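Thioredoxin-like protein (Klebsiella pneumoniae subsp. pneumoniae MGH 78578, PDB 3TY1) has no established activity, but probably binds carbohydrate, with a supersandwich fold like that of the aldose 1-epimerases (galactose mutarotase clan). Local coordinates at residues N18-N22 with S23-K27; E108-E112 with M113-C117. All blocks are in the same frame, centred on the assembly; numbering follows the deposited sequence.

Contact 1: residues N18-N22 with S23-K27; sequences NWQIN and SDQLK
The side-chain amide of Asn22 meets Gln25 over one face and Gln20 at one edge. The aliphatic CG of Gln25 lies above the amide plane, shifted toward its oxygen and nitrogen end. CG of Gln25 is 3.1 Å from Asn22 OD1 and 3.2 Å from Asn22 ND2. At the edge, ND2 of Asn22 donates to OE1 of Gln20 (3.1 Å), which stays close to the Asn22 amide plane. The planes of the Asn22 and Gln25 amides are 40° apart, not stacked flat. The backbone N of Gln25 comes to the face that carries CG and donates to OD1 of Asn22 (2.9 Å). That bond is nearly straight, but N stands above the carbonyl plane.

Asn22 reaches this place because CG sits between its backbone N and carbonyl carbon (chi1 71°). Gln25 folds back along the strand. Its OE1 accepts from the backbone N of Asn22 (3.1 Å), again with the donor above the carbonyl plane. The two bonds are reciprocal, in the pattern of a capping box, although residues 23-26 have only helical backbone angles and no regular helix follows. A backbone bond from Leu26 N to Asn22 O (3.0 Å) closes an alpha turn. A type I turn from Asp24 to Lys27 overlaps it.

Ile21 and Leu26 make the apolar side, with CD1 of Ile21 4.1 Å from CD1 of Leu26. Both also rest on Trp5 of strand 2-9.

Strand 19-22 is an outermost strand of its sheet within the chain, and Ile21 makes backbone hydrogen bonds with Ile35 of strand 33-39. Gln25 and Leu26 bind the backbone N and O and the OD1 of Asn22, and Gln20 takes ND2, so the end of the strand is held largely by its near neighbours in sequence.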
loop_
_atom_site.group_PDB
_atom_site.type_symbol
_atom_site.label_atom_id
_atom_site.label_comp_id
_atom_site.label_asym_id
_atom_site.label_seq_id
_atom_site.Cartn_x
_atom_site.Cartn_y
_atom_site.Cartn_z
ATOM N N ASN A 18 6.787 -15.384 15.487
ATOM C CA ASN A 18 7.473 -16.681 15.463
ATOM C C ASN A 18 6.991 -17.597 16.588
ATOM O O ASN A 18 6.942 -17.181 17.725
ATOM C CB ASN A 18 8.984 -16.513 15.529
ATOM C CG ASN A 18 9.553 -15.829 14.295
ATOM O OD1 ASN A 18 9.225 -16.155 13.157
ATOM N ND2 ASN A 18 10.413 -14.865 14.528
ATOM N N TRP A 19 6.614 -18.827 16.257
ATOM C CA TRP A 19 5.997 -19.720 17.235
ATOM C C TRP A 19 6.072 -21.127 16.712
ATOM O O TRP A 19 6.007 -21.349 15.500
ATOM C CB TRP A 19 4.525 -19.306 17.391
ATOM C CG TRP A 19 3.652 -20.266 18.160
ATOM C CD1 TRP A 19 3.411 -20.273 19.507
ATOM C CD2 TRP A 19 2.894 -21.359 17.612
ATOM N NE1 TRP A 19 2.542 -21.292 19.817
ATOM C CE2 TRP A 19 2.212 -21.970 18.677
ATOM C CE3 TRP A 19 2.709 -21.860 16.314
ATOM C CZ2 TRP A 19 1.371 -23.072 18.491
ATOM C CZ3 TRP A 19 1.883 -22.941 16.131
ATOM C CH2 TRP A 19 1.222 -23.542 17.218
ATOM N N GLN A 20 6.224 -22.090 17.604
ATOM C CA GLN A 20 6.170 -23.479 17.176
ATOM C C GLN A 20 5.707 -24.375 18.286
ATOM O O GLN A 20 5.911 -24.092 19.477
ATOM C CB GLN A 20 7.528 -23.996 16.676
ATOM C CG GLN A 20 8.595 -24.143 17.751
ATOM C CD GLN A 20 8.504 -25.463 18.600
ATOM O OE1 GLN A 20 8.235 -26.548 18.060
ATOM N NE2 GLN A 20 8.773 -25.355 19.924
ATOM N N ILE A 21 5.120 -25.481 17.876
ATOM C CA ILE A 21 4.896 -26.608 18.785
ATOM C C ILE A 21 5.304 -27.873 18.070
ATOM O O ILE A 21 5.319 -27.926 16.845
ATOM C CB ILE A 21 3.468 -26.706 19.272
ATOM C CG1 ILE A 21 2.506 -26.848 18.090
ATOM C CG2 ILE A 21 3.129 -25.511 20.176
ATOM C CD1 ILE A 21 1.068 -27.139 18.510
ATOM N N ASN A 22 5.612 -28.902 18.833
ATOM C CA ASN A 22 5.997 -30.150 18.231
ATOM C C ASN A 22 5.491 -31.331 19.039
ATOM O O ASN A 22 5.223 -31.224 20.252
ATOM C CB ASN A 22 7.515 -30.165 17.928
ATOM C CG ASN A 22 8.367 -30.262 19.166
ATOM O OD1 ASN A 22 8.378 -31.287 19.855
ATOM N ND2 ASN A 22 9.078 -29.181 19.479
ATOM N N SER A 23 5.344 -32.441 18.329
ATOM C CA SER A 23 4.777 -33.665 18.857
ATOM C C SER A 23 5.567 -34.221 20.051
ATOM O O SER A 23 4.978 -34.834 20.950
ATOM C CB SER A 23 4.646 -34.730 17.743
ATOM O OG SER A 23 5.867 -34.994 17.067
ATOM N N ASP A 24 6.887 -34.056 20.018
ATOM C CA ASP A 24 7.760 -34.446 21.139
ATOM C C ASP A 24 7.389 -33.734 22.432
ATOM O O ASP A 24 7.060 -34.398 23.419
ATOM C CB ASP A 24 9.242 -34.157 20.825
ATOM C CG ASP A 24 9.965 -35.348 20.248
ATOM O OD1 ASP A 24 9.353 -36.110 19.462
ATOM O OD2 ASP A 24 11.160 -35.515 20.592
ATOM N N GLN A 25 7.433 -32.392 22.420
ATOM C CA GLN A 25 7.042 -31.610 23.600
ATOM C C GLN A 25 5.589 -31.827 24.023
ATOM O O GLN A 25 5.306 -31.779 25.220
ATOM C CB GLN A 25 7.394 -30.092 23.542
ATOM C CG GLN A 25 7.386 -29.462 22.216
ATOM C CD GLN A 25 6.886 -28.031 22.211
ATOM O OE1 GLN A 25 5.782 -27.760 21.701
ATOM N NE2 GLN A 25 7.674 -27.115 22.789
ATOM N N LEU A 26 4.709 -32.128 23.075
ATOM C CA LEU A 26 3.311 -32.457 23.374
ATOM C C LEU A 26 3.110 -33.907 23.871
ATOM O O LEU A 26 1.984 -34.285 24.212
ATOM C CB LEU A 26 2.422 -32.243 22.122
ATOM C CG LEU A 26 2.280 -30.801 21.599
ATOM C CD1 LEU A 26 1.614 -30.777 20.232
ATOM C CD2 LEU A 26 1.521 -29.929 22.581
ATOM N N LYS A 27 4.184 -34.707 23.878
ATOM C CA LYS A 27 4.161 -36.112 24.244
ATOM C C LYS A 27 3.200 -36.947 23.369
ATOM O O LYS A 27 2.582 -37.890 23.847
ATOM C CB LYS A 27 3.930 -36.277 25.763
ATOM C CG LYS A 27 4.898 -35.388 26.556
ATOM C CD LYS A 27 5.222 -35.874 27.957
ATOM C CE LYS A 27 6.283 -34.958 28.602
ATOM N NZ LYS A 27 6.657 -35.352 29.998
#

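Contact 2: residues E108-E112 with M113-C117; sequences EGFNE and MMVRC
Glu112 turns its side chain beside its own backbone N (chi1 -57°) and bends at chi2 (97°), which brings the carboxylate alongside Val115. The ring of Phe110 swings out anti to its backbone N (chi1 -178°) and comes to the same residue. CG2 of Val115 then lies 3.6 Å from OE1 of Glu112 and 3.8 Å from CB of Glu112. The same methyl meets the ring of Phe110 obliquely, with CG2 of Val115 3.9 Å from CE1 of Phe110. One branch of Val115 therefore touches both residues.

OE1 of Glu112 also accepts from the backbone N of Asn111 (3.0 Å), which approaches from above the carboxylate plane. This bond ties the carboxylate to the backbone just before it. OE1 lies at the edge of the Phe110 ring, in the plane of the ring. The other oxygen, OE2, forms a salt bridge to Arg67 and a hydrogen bond to Asn70, so both oxygens of the buried carboxylate have polar partners.

Phe110 also meets the rings of Trp83, Trp106 and Phe170 of a neighbouring subunit, and a bound sulfate, probably from the crystallisation liquor, is about 4 Å from its side chain. The loop of residues 108-112 leads into strand 114-119, which pairs antiparallel with strand 204-214, while selenomethionines Met113 and Met114 form a classic beta bulge opposite Leu71 of strand 70-76.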
loop_
_atom_site.group_PDB
_atom_site.type_symbol
_atom_site.label_atom_id
_atom_site.label_comp_id
_atom_site.label_asym_id
_atom_site.label_seq_id
_atom_site.Cartn_x
_atom_site.Cartn_y
_atom_site.Cartn_z
ATOM N N GLU A 108 1.411 -9.883 -9.337
ATOM C CA GLU A 108 2.672 -9.624 -8.653
ATOM C C GLU A 108 2.871 -10.492 -7.412
ATOM O O GLU A 108 3.998 -10.570 -6.884
ATOM C CB GLU A 108 2.804 -8.121 -8.313
ATOM C CG GLU A 108 2.717 -7.234 -9.583
ATOM C CD GLU A 108 2.939 -5.745 -9.362
ATOM O OE1 GLU A 108 3.059 -5.277 -8.203
ATOM O OE2 GLU A 108 3.016 -5.027 -10.386
ATOM N N GLY A 109 1.795 -11.114 -6.933
ATOM C CA GLY A 109 1.846 -11.998 -5.766
ATOM C C GLY A 109 1.597 -13.479 -5.996
ATOM O O GLY A 109 1.736 -14.290 -5.066
ATOM N N PHE A 110 1.315 -13.855 -7.237
ATOM C CA PHE A 110 0.784 -15.200 -7.508
ATOM C C PHE A 110 1.819 -16.279 -7.640
ATOM O O PHE A 110 2.586 -16.332 -8.626
ATOM C CB PHE A 110 -0.156 -15.176 -8.739
ATOM C CG PHE A 110 -0.798 -16.520 -9.068
ATOM C CD1 PHE A 110 -1.305 -17.337 -8.078
ATOM C CD2 PHE A 110 -0.992 -16.903 -10.383
ATOM C CE1 PHE A 110 -1.940 -18.564 -8.382
ATOM C CE2 PHE A 110 -1.610 -18.101 -10.685
ATOM C CZ PHE A 110 -2.085 -18.927 -9.684
ATOM N N ASN A 111 1.878 -17.128 -6.602
ATOM C CA ASN A 111 2.716 -18.315 -6.624
ATOM C C ASN A 111 2.168 -19.538 -5.860
ATOM O O ASN A 111 2.844 -20.552 -5.738
ATOM C CB ASN A 111 4.097 -17.946 -6.117
ATOM C CG ASN A 111 4.077 -17.464 -4.677
ATOM O OD1 ASN A 111 3.103 -17.713 -3.913
ATOM N ND2 ASN A 111 5.186 -16.845 -4.269
ATOM N N GLU A 112 0.911 -19.465 -5.454
ATOM C CA GLU A 112 0.354 -20.418 -4.520
ATOM C C GLU A 112 -0.260 -21.657 -5.181
ATOM O O GLU A 112 -0.668 -21.641 -6.328
ATOM C CB GLU A 112 -0.713 -19.711 -3.666
ATOM C CG GLU A 112 -0.236 -18.492 -2.908
ATOM C CD GLU A 112 -0.514 -17.139 -3.587
ATOM O OE1 GLU A 112 -0.491 -17.040 -4.832
ATOM O OE2 GLU A 112 -0.756 -16.168 -2.858
HETATM N N MSE A 113 -0.310 -22.713 -4.388
HETATM C CA MSE A 113 -0.960 -23.953 -4.697
HETATM C C MSE A 113 -2.488 -23.792 -4.599
HETATM O O MSE A 113 -3.211 -24.417 -5.373
HETATM C CB MSE A 113 -0.448 -25.046 -3.757
HETATM C CG MSE A 113 -1.042 -26.403 -3.988
HETATM SE SE MSE A 113 -2.604 -26.813 -2.867
HETATM C CE MSE A 113 -3.703 -27.329 -4.199
HETATM N N MSE A 114 -2.987 -22.997 -3.649
HETATM C CA MSE A 114 -4.457 -22.758 -3.558
HETATM C C MSE A 114 -4.739 -21.312 -3.113
HETATM O O MSE A 114 -4.361 -20.929 -2.021
HETATM C CB MSE A 114 -5.145 -23.800 -2.633
HETATM C CG MSE A 114 -6.635 -24.083 -2.905
HETATM SE SE MSE A 114 -7.743 -22.548 -2.518
HETATM C CE MSE A 114 -7.510 -22.513 -0.581
ATOM N N VAL A 115 -5.361 -20.530 -3.996
ATOM C CA VAL A 115 -5.788 -19.171 -3.715
ATOM C C VAL A 115 -7.309 -19.088 -3.666
ATOM O O VAL A 115 -7.958 -19.531 -4.599
ATOM C CB VAL A 115 -5.361 -18.183 -4.819
ATOM C CG1 VAL A 115 -5.812 -16.749 -4.405
ATOM C CG2 VAL A 115 -3.886 -18.252 -5.043
ATOM N N ARG A 116 -7.879 -18.537 -2.589
ATOM C CA ARG A 116 -9.324 -18.277 -2.568
ATOM C C ARG A 116 -9.521 -17.003 -3.378
ATOM O O ARG A 116 -9.081 -15.944 -2.959
ATOM C CB ARG A 116 -9.820 -18.123 -1.138
ATOM C CG ARG A 116 -9.806 -19.454 -0.372
ATOM C CD ARG A 116 -10.104 -19.294 1.135
ATOM N NE ARG A 116 -10.033 -20.567 1.872
ATOM C CZ ARG A 116 -8.906 -21.092 2.377
ATOM N NH1 ARG A 116 -7.759 -20.505 2.178
ATOM N NH2 ARG A 116 -8.931 -22.242 3.073
ATOM N N CYS A 117 -10.133 -17.128 -4.553
ATOM C CA CYS A 117 -10.374 -16.009 -5.457
ATOM C C CYS A 117 -11.824 -15.589 -5.210
ATOM O O CYS A 117 -12.750 -16.155 -5.786
ATOM C CB CYS A 117 -10.163 -16.454 -6.887
ATOM S SG CYS A 117 -8.472 -16.989 -7.213
#

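Contact 1 lies at the margin of the fold and contact 2 near its middle; their centres are 29 Å apart and they do not touch. Both are local, and each spans one end of a strand. Residues 18-27 leave an edge strand through a turn, whereas residues 108-117 enter a buried strand from a loop. The outer contact is partly exposed and relies on neutral amides bonding to backbone groups. The inner one is buried; it places a carboxylate among aromatic and aliphatic groups and salt-bridges it to an arginine. Only contact 2 reaches another subunit of the assembly.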